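Local coordinates for chorismate synthase (Aquifex aeolicus, PDB 1Q1L), which catalyses the elimination of phosphate from 5-enolpyruvylshikimate-3-phosphate to give chorismate, using reduced FMN as cofactor, at the interface of chains A and B and the interface of chains A and C. Sequence-based numbering; all coordinates share one arbitrary frame. Chains: chain A/B/C, Chorismate synthase.

Contact 1: the interface of chains A and B. Residues chain A 5, 7, 248-249, 254-255, 257-259; chain B 5, 248-249, 254-255, 257-259.
Two copies of helix 252-261 cross at the two-fold axis of this interface between subunits of the homotetramer, and the packing is tight where Gln258 of one chain (A:Gln258, B:Gln258) lies on B:Gly254 or A:Gly254 and where A:Ala257 meets B:Ala257. A:Ala257 CB lies 3.6 Å from the carbonyl O of B:Ala257, and the twin contact repeats this. The absence of a side chain at B:Gly254 lets the opposing glutamine lie on the backbone: A:Gln258 CB is 3.4 Å from B:Gly254 O. A:Gln258 and B:Gln258 leave the helix with CG anti to the backbone N (chi1 170° and 176°) and run extended, so they cross obliquely with CB atoms touching and amide planes turned 53° apart. Although A:Gln258 OE1 and B:Gln258 NE2 are 3.1 Å apart, the amide N-H of B:Gln258 is not aimed at that oxygen, so the pair is not a hydrogen bond. The amides are held instead through water: A:Gln258 NE2 is joined to water 1, which also meets B:Trp248 O, while B:Gln258 OE1 reaches water 2 and thereby A:Trp248 O. An alanine in place of A:Gln258 would probably loosen the helix crossing, since the packing of CG on B:Gly254 and the water link to B:Trp248 would both go. At the flanks, A:Trp248 brings its rim atom CZ3 to 3.8 Å from B:Ala259 CA; A:Asp249 CB sits over the centre of one face of this indole. The loose side is formed by the poorly ordered A:Ser5, A:Arg7 and B:Ser5, whose side chains make long contacts. There water 3 joins the chains, 2.8 Å from A:Ser5 O and 2.8 Å from B:Ser5 N.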
ATOM      1  N   SER A   5      -0.314   7.463  -4.078  1.00 60.83           N
ATOM      2  CA  SER A   5      -1.046   6.412  -3.315  1.00 60.77           C
ATOM      3  C   SER A   5      -1.902   7.017  -2.205  1.00 59.97           C
ATOM      4  O   SER A   5      -1.414   7.775  -1.369  1.00 60.73           O
ATOM      5  CB  SER A   5      -0.054   5.412  -2.717  1.00 61.96           C
ATOM      6  OG  SER A   5      -0.726   4.351  -2.058  1.00 64.20           O
ATOM      7  N   ARG A   7      -4.398   7.056   1.205  1.00 53.67           N
ATOM      8  CA  ARG A   7      -4.284   6.459   2.532  1.00 53.54           C
ATOM      9  C   ARG A   7      -5.543   5.698   2.953  1.00 50.77           C
ATOM     10  O   ARG A   7      -5.456   4.674   3.634  1.00 52.11           O
ATOM     11  CB  ARG A   7      -4.001   7.542   3.584  1.00 56.16           C
ATOM     12  CG  ARG A   7      -2.852   8.503   3.279  1.00 60.30           C
ATOM     13  CD  ARG A   7      -1.480   7.871   3.451  1.00 63.60           C
ATOM     14  NE  ARG A   7      -1.066   7.110   2.276  1.00 68.46           N
ATOM     15  CZ  ARG A   7       0.113   6.506   2.155  1.00 69.41           C
ATOM     16  NH1 ARG A   7       0.999   6.574   3.142  1.00 70.13           N
ATOM     17  NH2 ARG A   7       0.406   5.839   1.046  1.00 70.26           N
ATOM     18  N   TRP A 248       7.153  11.913   5.253  1.00 31.52           N
ATOM     19  CA  TRP A 248       7.167  12.606   3.971  1.00 30.68           C
ATOM     20  C   TRP A 248       5.960  12.321   3.084  1.00 31.17           C
ATOM     21  O   TRP A 248       5.405  13.243   2.481  1.00 27.70           O
ATOM     22  CB  TRP A 248       8.457  12.286   3.197  1.00 31.84           C
ATOM     23  CG  TRP A 248       8.492  10.902   2.628  1.00 32.64           C
ATOM     24  CD1 TRP A 248       8.727   9.741   3.306  1.00 33.86           C
ATOM     25  CD2 TRP A 248       8.198  10.526   1.276  1.00 33.55           C
ATOM     26  NE1 TRP A 248       8.595   8.664   2.463  1.00 32.77           N
ATOM     27  CE2 TRP A 248       8.270   9.117   1.210  1.00 33.02           C
ATOM     28  CE3 TRP A 248       7.879  11.242   0.115  1.00 33.21           C
ATOM     29  CZ2 TRP A 248       8.032   8.406   0.030  1.00 32.86           C
ATOM     30  CZ3 TRP A 248       7.644  10.538  -1.062  1.00 34.19           C
ATOM     31  CH2 TRP A 248       7.723   9.131  -1.094  1.00 35.96           C
ATOM     32  N   ASP A 249       5.551  11.053   3.012  1.00 30.28           N
ATOM     33  CA  ASP A 249       4.426  10.671   2.165  1.00 28.63           C
ATOM     34  C   ASP A 249       3.047  11.034   2.705  1.00 27.94           C
ATOM     35  O   ASP A 249       2.047  10.792   2.037  1.00 29.28           O
ATOM     36  CB  ASP A 249       4.470   9.167   1.843  1.00 29.05           C
ATOM     37  CG  ASP A 249       4.630   8.296   3.085  1.00 32.84           C
ATOM     38  OD1 ASP A 249       4.327   8.763   4.203  1.00 32.86           O
ATOM     39  OD2 ASP A 249       5.051   7.129   2.937  1.00 35.91           O
ATOM     40  N   GLY A 254       2.513  17.200  -0.954  1.00 29.66           N
ATOM     41  CA  GLY A 254       3.073  16.166  -1.800  1.00 26.69           C
ATOM     42  C   GLY A 254       1.962  15.380  -2.463  1.00 25.07           C
ATOM     43  O   GLY A 254       2.018  15.118  -3.663  1.00 25.96           O
ATOM     44  N   ARG A 255       0.942  15.009  -1.694  1.00 24.63           N
ATOM     45  CA  ARG A 255      -0.175  14.243  -2.253  1.00 26.68           C
ATOM     46  C   ARG A 255      -0.893  15.026  -3.346  1.00 25.90           C
ATOM     47  O   ARG A 255      -1.233  14.480  -4.392  1.00 24.43           O
ATOM     48  CB  ARG A 255      -1.175  13.867  -1.166  1.00 27.64           C
ATOM     49  CG  ARG A 255      -0.653  12.866  -0.141  1.00 30.38           C
ATOM     50  CD  ARG A 255      -1.834  12.253   0.586  1.00 35.30           C
ATOM     51  NE  ARG A 255      -1.748  12.444   2.020  1.00 37.36           N
ATOM     52  CZ  ARG A 255      -2.732  12.171   2.870  1.00 38.21           C
ATOM     53  NH1 ARG A 255      -3.890  11.694   2.425  1.00 36.22           N
ATOM     54  NH2 ARG A 255      -2.556  12.380   4.165  1.00 38.71           N
ATOM     55  N   ALA A 257       0.392  17.364  -5.149  1.00 24.31           N
ATOM     56  CA  ALA A 257       1.347  17.418  -6.259  1.00 25.30           C
ATOM     57  C   ALA A 257       1.315  16.174  -7.145  1.00 26.67           C
ATOM     58  O   ALA A 257       1.337  16.281  -8.369  1.00 28.72           O
ATOM     59  CB  ALA A 257       2.770  17.627  -5.723  1.00 24.46           C
ATOM     60  N   GLN A 258       1.289  14.993  -6.539  1.00 27.96           N
ATOM     61  CA  GLN A 258       1.249  13.774  -7.333  1.00 27.65           C
ATOM     62  C   GLN A 258      -0.042  13.669  -8.125  1.00 26.14           C
ATOM     63  O   GLN A 258      -0.026  13.311  -9.296  1.00 27.47           O
ATOM     64  CB  GLN A 258       1.386  12.534  -6.450  1.00 29.48           C
ATOM     65  CG  GLN A 258       1.096  11.236  -7.201  1.00 31.65           C
ATOM     66  CD  GLN A 258       1.582  10.005  -6.464  1.00 36.83           C
ATOM     67  OE1 GLN A 258       1.345   9.848  -5.264  1.00 37.55           O
ATOM     68  NE2 GLN A 258       2.260   9.114  -7.185  1.00 37.54           N
ATOM     69  N   ALA A 259      -1.162  13.964  -7.477  1.00 27.15           N
ATOM     70  CA  ALA A 259      -2.462  13.879  -8.140  1.00 26.80           C
ATOM     71  C   ALA A 259      -2.557  14.804  -9.347  1.00 27.04           C
ATOM     72  O   ALA A 259      -3.118  14.424 -10.377  1.00 27.46           O
ATOM     73  CB  ALA A 259      -3.579  14.198  -7.150  1.00 25.22           C
TER
ATOM     74  N   SER B   5       3.884   7.671  -1.926  1.00 61.72           N
ATOM     75  CA  SER B   5       4.591   6.425  -1.512  1.00 60.69           C
ATOM     76  C   SER B   5       5.442   5.860  -2.651  1.00 59.83           C
ATOM     77  O   SER B   5       5.559   6.469  -3.718  1.00 60.87           O
ATOM     78  CB  SER B   5       3.574   5.374  -1.060  1.00 62.11           C
ATOM     79  OG  SER B   5       4.218   4.199  -0.595  1.00 63.37           O
ATOM     80  N   TRP B 248      -2.753   6.331 -12.900  1.00 33.60           N
ATOM     81  CA  TRP B 248      -2.300   7.648 -12.435  1.00 32.93           C
ATOM     82  C   TRP B 248      -1.181   7.633 -11.391  1.00 32.87           C
ATOM     83  O   TRP B 248      -0.243   8.422 -11.467  1.00 32.62           O
ATOM     84  CB  TRP B 248      -3.484   8.461 -11.881  1.00 32.45           C
ATOM     85  CG  TRP B 248      -3.932   8.019 -10.515  1.00 31.98           C
ATOM     86  CD1 TRP B 248      -4.688   6.920 -10.215  1.00 31.07           C
ATOM     87  CD2 TRP B 248      -3.568   8.613  -9.258  1.00 31.31           C
ATOM     88  NE1 TRP B 248      -4.810   6.788  -8.852  1.00 31.41           N
ATOM     89  CE2 TRP B 248      -4.134   7.810  -8.240  1.00 31.93           C
ATOM     90  CE3 TRP B 248      -2.815   9.740  -8.895  1.00 31.94           C
ATOM     91  CZ2 TRP B 248      -3.972   8.100  -6.877  1.00 30.40           C
ATOM     92  CZ3 TRP B 248      -2.652  10.029  -7.541  1.00 31.65           C
ATOM     93  CH2 TRP B 248      -3.230   9.207  -6.547  1.00 32.01           C
ATOM     94  N   ASP B 249      -1.262   6.733 -10.420  1.00 33.04           N
ATOM     95  CA  ASP B 249      -0.248   6.700  -9.373  1.00 32.69           C
ATOM     96  C   ASP B 249       1.085   6.043  -9.738  1.00 32.03           C
ATOM     97  O   ASP B 249       2.019   6.033  -8.932  1.00 30.75           O
ATOM     98  CB  ASP B 249      -0.834   6.063  -8.103  1.00 34.52           C
ATOM     99  CG  ASP B 249      -1.191   4.597  -8.286  1.00 39.28           C
ATOM    100  OD1 ASP B 249      -1.764   4.229  -9.337  1.00 38.06           O
ATOM    101  OD2 ASP B 249      -0.909   3.812  -7.359  1.00 41.72           O
ATOM    102  N   GLY B 254       4.325  12.208 -11.399  1.00 31.55           N
ATOM    103  CA  GLY B 254       3.599  12.386 -10.158  1.00 29.87           C
ATOM    104  C   GLY B 254       4.428  11.928  -8.972  1.00 29.62           C
ATOM    105  O   GLY B 254       4.400  12.545  -7.913  1.00 29.43           O
ATOM    106  N   ARG B 255       5.172  10.844  -9.154  1.00 30.16           N
ATOM    107  CA  ARG B 255       6.008  10.306  -8.088  1.00 28.80           C
ATOM    108  C   ARG B 255       7.146  11.260  -7.768  1.00 29.14           C
ATOM    109  O   ARG B 255       7.514  11.443  -6.606  1.00 28.96           O
ATOM    110  CB  ARG B 255       6.524   8.926  -8.494  1.00 29.48           C
ATOM    111  CG  ARG B 255       5.384   7.895  -8.564  1.00 30.33           C
ATOM    112  CD  ARG B 255       5.681   6.734  -9.493  1.00 30.97           C
ATOM    113  NE  ARG B 255       6.747   5.865  -9.003  1.00 32.39           N
ATOM    114  CZ  ARG B 255       7.030   4.672  -9.524  1.00 35.27           C
ATOM    115  NH1 ARG B 255       6.325   4.210 -10.553  1.00 33.85           N
ATOM    116  NH2 ARG B 255       8.007   3.936  -9.015  1.00 31.92           N
ATOM    117  N   ALA B 257       6.972  14.480  -8.356  1.00 26.32           N
ATOM    118  CA  ALA B 257       6.308  15.656  -7.797  1.00 28.62           C
ATOM    119  C   ALA B 257       6.010  15.523  -6.310  1.00 28.51           C
ATOM    120  O   ALA B 257       6.192  16.477  -5.556  1.00 27.77           O
ATOM    121  CB  ALA B 257       5.011  15.956  -8.571  1.00 28.70           C
ATOM    122  N   GLN B 258       5.536  14.353  -5.879  1.00 27.24           N
ATOM    123  CA  GLN B 258       5.250  14.166  -4.463  1.00 26.21           C
ATOM    124  C   GLN B 258       6.526  14.227  -3.632  1.00 26.75           C
ATOM    125  O   GLN B 258       6.607  14.961  -2.647  1.00 25.82           O
ATOM    126  CB  GLN B 258       4.582  12.815  -4.189  1.00 26.79           C
ATOM    127  CG  GLN B 258       4.384  12.615  -2.689  1.00 27.66           C
ATOM    128  CD  GLN B 258       3.574  11.391  -2.333  1.00 32.08           C
ATOM    129  OE1 GLN B 258       2.922  11.358  -1.289  1.00 35.56           O
ATOM    130  NE2 GLN B 258       3.616  10.375  -3.182  1.00 30.40           N
ATOM    131  N   ALA B 259       7.511  13.432  -4.028  1.00 26.46           N
ATOM    132  CA  ALA B 259       8.778  13.375  -3.315  1.00 28.57           C
ATOM    133  C   ALA B 259       9.387  14.763  -3.131  1.00 29.51           C
ATOM    134  O   ALA B 259       9.823  15.124  -2.038  1.00 31.47           O
ATOM    135  CB  ALA B 259       9.747  12.469  -4.055  1.00 27.00           C
TER
HETATM  136  O   HOH W   1       1.976   9.318 -10.263  1.00 26.00           O
HETATM  137  O   HOH W   2       3.538  13.642   0.636  1.00 38.35           O
HETATM  138  O   HOH W   3       1.313   7.629  -0.788  1.00 62.27           O

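Contact 2: the interface of chains A and C. Residues chain A 13-16, 21, 136; chain C 25, 67-69, 76, 78-79.
The guanidinium of A:Arg136 is occupied along its edge by groups of its own chain: NH2 donates to the hydroxyl OG1 of A:Thr13 and NH1 to the carbonyl O of A:Gly15, both nearly in the guanidinium plane. The second bond falls on a carbonyl lone pair, at 3.2 Å between NH1 and A:Gly15 O. This arginine, a predicted FMN-binding residue, thus braces the end of strand 10-14 and the start of the loop that follows. Its chain, bent at chi2 (58°), crosses C:Pro79 at about a right angle, and its CG packs 3.7 Å from C:Ser78 CB. A:Glu16 makes the polar link across the interface, its chain bent at chi2 (-54°) to bring the carboxylate to C:Gly69 and C:Ser78. OE2 accepts from the backbone N of C:Gly69 at 2.7 Å, the donor standing 35° out of the carboxylate plane, while OE1 offers its syn lone pair to C:Ser78 OG, 3.2 Å away. Two donors therefore restrain the rotation of the group and may favour its charged form. C:Leu76 meets the glutamate tip to tip, CD1 lying 3.6 Å from A:Glu16 CD. Water 4 touches A:Gly15 N, A:Glu16 OE2, C:Ser78 OG and C:Pro79 O; water 5 joins A:Glu16 N and A:Gly21 O to C:Leu67 O. Further apolar support comes from A:Ala14 CB against C:Pro79 CB at 3.5 Å. C:Ser68 OG, donating to C:Pro79 O from above the carbonyl plane, ties the end of strand 64-68 to the residue just before strand 80-85. In this two-fold interface of the homotetramer, the turn between A strands 10-14 and 21-27, backed by helix 131-137, abuts those C segments.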
ATOM      1  N   THR A  13      -8.914   2.280 -12.416  1.00 31.02           N
ATOM      2  CA  THR A  13      -9.635   2.620 -13.637  1.00 32.89           C
ATOM      3  C   THR A  13      -9.033   1.753 -14.732  1.00 32.77           C
ATOM      4  O   THR A  13      -7.912   1.258 -14.590  1.00 30.54           O
ATOM      5  CB  THR A  13      -9.460   4.102 -14.043  1.00 35.22           C
ATOM      6  OG1 THR A  13      -8.103   4.333 -14.439  1.00 34.21           O
ATOM      7  CG2 THR A  13      -9.815   5.020 -12.889  1.00 33.49           C
ATOM      8  N   ALA A  14      -9.776   1.576 -15.821  1.00 32.89           N
ATOM      9  CA  ALA A  14      -9.314   0.763 -16.939  1.00 33.47           C
ATOM     10  C   ALA A  14     -10.088   1.121 -18.196  1.00 33.97           C
ATOM     11  O   ALA A  14     -11.137   1.763 -18.123  1.00 34.63           O
ATOM     12  CB  ALA A  14      -9.507  -0.720 -16.624  1.00 31.72           C
ATOM     13  N   GLY A  15      -9.568   0.696 -19.342  1.00 35.57           N
ATOM     14  CA  GLY A  15     -10.227   0.966 -20.606  1.00 39.62           C
ATOM     15  C   GLY A  15      -9.321   1.680 -21.585  1.00 42.64           C
ATOM     16  O   GLY A  15      -8.497   2.502 -21.178  1.00 43.54           O
ATOM     17  N   GLU A  16      -9.455   1.355 -22.870  1.00 44.23           N
ATOM     18  CA  GLU A  16      -8.657   2.005 -23.905  1.00 47.05           C
ATOM     19  C   GLU A  16      -9.547   3.062 -24.559  1.00 47.19           C
ATOM     20  O   GLU A  16     -10.774   2.969 -24.492  1.00 47.16           O
ATOM     21  CB  GLU A  16      -8.192   1.013 -24.978  1.00 49.63           C
ATOM     22  CG  GLU A  16      -8.239  -0.467 -24.615  1.00 54.33           C
ATOM     23  CD  GLU A  16      -7.493  -0.821 -23.340  1.00 55.25           C
ATOM     24  OE1 GLU A  16      -6.385  -0.292 -23.110  1.00 58.37           O
ATOM     25  OE2 GLU A  16      -8.017  -1.655 -22.573  1.00 55.76           O
ATOM     26  N   GLY A  21     -15.357   0.600 -23.511  1.00 40.54           N
ATOM     27  CA  GLY A  21     -15.568   1.717 -22.607  1.00 39.40           C
ATOM     28  C   GLY A  21     -14.535   1.830 -21.502  1.00 37.07           C
ATOM     29  O   GLY A  21     -13.506   1.162 -21.524  1.00 35.95           O
ATOM     30  N   ARG A 136      -4.600   3.430 -24.231  1.00 73.68           N
ATOM     31  CA  ARG A 136      -4.764   3.511 -22.784  1.00 72.24           C
ATOM     32  C   ARG A 136      -4.203   4.802 -22.186  1.00 72.07           C
ATOM     33  O   ARG A 136      -4.714   5.304 -21.181  1.00 71.98           O
ATOM     34  CB  ARG A 136      -4.090   2.302 -22.120  1.00 71.34           C
ATOM     35  CG  ARG A 136      -3.959   2.401 -20.604  1.00 69.69           C
ATOM     36  CD  ARG A 136      -5.314   2.580 -19.941  1.00 68.63           C
ATOM     37  NE  ARG A 136      -5.200   2.733 -18.491  1.00 66.98           N
ATOM     38  CZ  ARG A 136      -6.219   3.035 -17.693  1.00 64.84           C
ATOM     39  NH1 ARG A 136      -7.432   3.217 -18.201  1.00 63.85           N
ATOM     40  NH2 ARG A 136      -6.026   3.163 -16.388  1.00 62.84           N
TER
ATOM     41  N   ILE C  25     -11.313  -5.508 -11.722  1.00 31.03           N
ATOM     42  CA  ILE C  25     -10.236  -4.868 -12.465  1.00 29.95           C
ATOM     43  C   ILE C  25      -8.938  -5.458 -11.941  1.00 29.27           C
ATOM     44  O   ILE C  25      -8.700  -5.454 -10.733  1.00 28.53           O
ATOM     45  CB  ILE C  25     -10.207  -3.338 -12.246  1.00 28.79           C
ATOM     46  CG1 ILE C  25     -11.484  -2.704 -12.800  1.00 29.79           C
ATOM     47  CG2 ILE C  25      -8.985  -2.734 -12.948  1.00 28.55           C
ATOM     48  CD1 ILE C  25     -11.528  -1.189 -12.639  1.00 26.94           C
ATOM     49  N   LEU C  67     -13.798  -6.386 -20.782  1.00 35.39           N
ATOM     50  CA  LEU C  67     -14.063  -5.008 -21.177  1.00 35.39           C
ATOM     51  C   LEU C  67     -12.837  -4.206 -21.589  1.00 35.83           C
ATOM     52  O   LEU C  67     -12.965  -3.168 -22.234  1.00 39.33           O
ATOM     53  CB  LEU C  67     -14.793  -4.280 -20.045  1.00 33.79           C
ATOM     54  CG  LEU C  67     -16.175  -4.852 -19.712  1.00 32.37           C
ATOM     55  CD1 LEU C  67     -16.777  -4.132 -18.509  1.00 31.87           C
ATOM     56  CD2 LEU C  67     -17.070  -4.707 -20.938  1.00 30.24           C
ATOM     57  N   SER C  68     -11.650  -4.671 -21.224  1.00 35.16           N
ATOM     58  CA  SER C  68     -10.443  -3.943 -21.592  1.00 35.89           C
ATOM     59  C   SER C  68      -9.191  -4.739 -21.275  1.00 34.14           C
ATOM     60  O   SER C  68      -9.251  -5.736 -20.565  1.00 34.02           O
ATOM     61  CB  SER C  68     -10.391  -2.599 -20.849  1.00 37.36           C
ATOM     62  OG  SER C  68     -10.209  -2.795 -19.456  1.00 38.62           O
ATOM     63  N   GLY C  69      -8.062  -4.296 -21.822  1.00 34.03           N
ATOM     64  CA  GLY C  69      -6.795  -4.953 -21.570  1.00 36.00           C
ATOM     65  C   GLY C  69      -6.405  -6.076 -22.512  1.00 36.99           C
ATOM     66  O   GLY C  69      -5.279  -6.571 -22.459  1.00 36.63           O
ATOM     67  N   LEU C  76      -2.781  -6.361 -23.362  1.00 36.30           N
ATOM     68  CA  LEU C  76      -2.118  -5.133 -23.796  1.00 36.20           C
ATOM     69  C   LEU C  76      -1.087  -4.656 -22.786  1.00 35.73           C
ATOM     70  O   LEU C  76      -0.160  -3.921 -23.129  1.00 35.77           O
ATOM     71  CB  LEU C  76      -3.146  -4.018 -23.994  1.00 36.19           C
ATOM     72  CG  LEU C  76      -4.213  -4.178 -25.073  1.00 35.73           C
ATOM     73  CD1 LEU C  76      -5.242  -3.046 -24.954  1.00 33.48           C
ATOM     74  CD2 LEU C  76      -3.545  -4.164 -26.434  1.00 36.83           C
ATOM     75  N   SER C  78      -2.210  -3.175 -20.076  1.00 33.59           N
ATOM     76  CA  SER C  78      -3.010  -2.217 -19.320  1.00 36.09           C
ATOM     77  C   SER C  78      -3.960  -3.002 -18.418  1.00 37.07           C
ATOM     78  O   SER C  78      -3.998  -4.233 -18.480  1.00 35.80           O
ATOM     79  CB  SER C  78      -3.800  -1.319 -20.276  1.00 36.00           C
ATOM     80  OG  SER C  78      -4.623  -2.090 -21.131  1.00 38.54           O
ATOM     81  N   PRO C  79      -4.733  -2.306 -17.564  1.00 36.95           N
ATOM     82  CA  PRO C  79      -5.663  -3.001 -16.666  1.00 36.20           C
ATOM     83  C   PRO C  79      -6.721  -3.824 -17.390  1.00 34.69           C
ATOM     84  O   PRO C  79      -7.287  -3.391 -18.396  1.00 32.71           O
ATOM     85  CB  PRO C  79      -6.281  -1.861 -15.853  1.00 35.36           C
ATOM     86  CG  PRO C  79      -5.187  -0.841 -15.822  1.00 36.69           C
ATOM     87  CD  PRO C  79      -4.695  -0.865 -17.252  1.00 36.54           C
TER
HETATM   88  O   HOH W   4      -7.179  -0.986 -19.682  1.00 32.82           O
HETATM   89  O   HOH W   5     -11.781  -0.327 -23.000  1.00 42.72           O

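Contact 1 and contact 2 are about 23 Å apart between the centres of their C-alpha atoms and have no residue in common. Chain A takes part in both with different elements: its 3-10 helix 248-250, helix 252-261 and N-terminal segment face chain B, whereas strand 10-14, the following turn and helix 131-137 face chain C. The residues near the start of chain A therefore serve both partners, A:Ser5 and A:Arg7 in contact 1 and A:Thr13 to A:Glu16 in contact 2. Two distinct two-fold interfaces on each subunit are consistent with the homotetramer and would probably build it together.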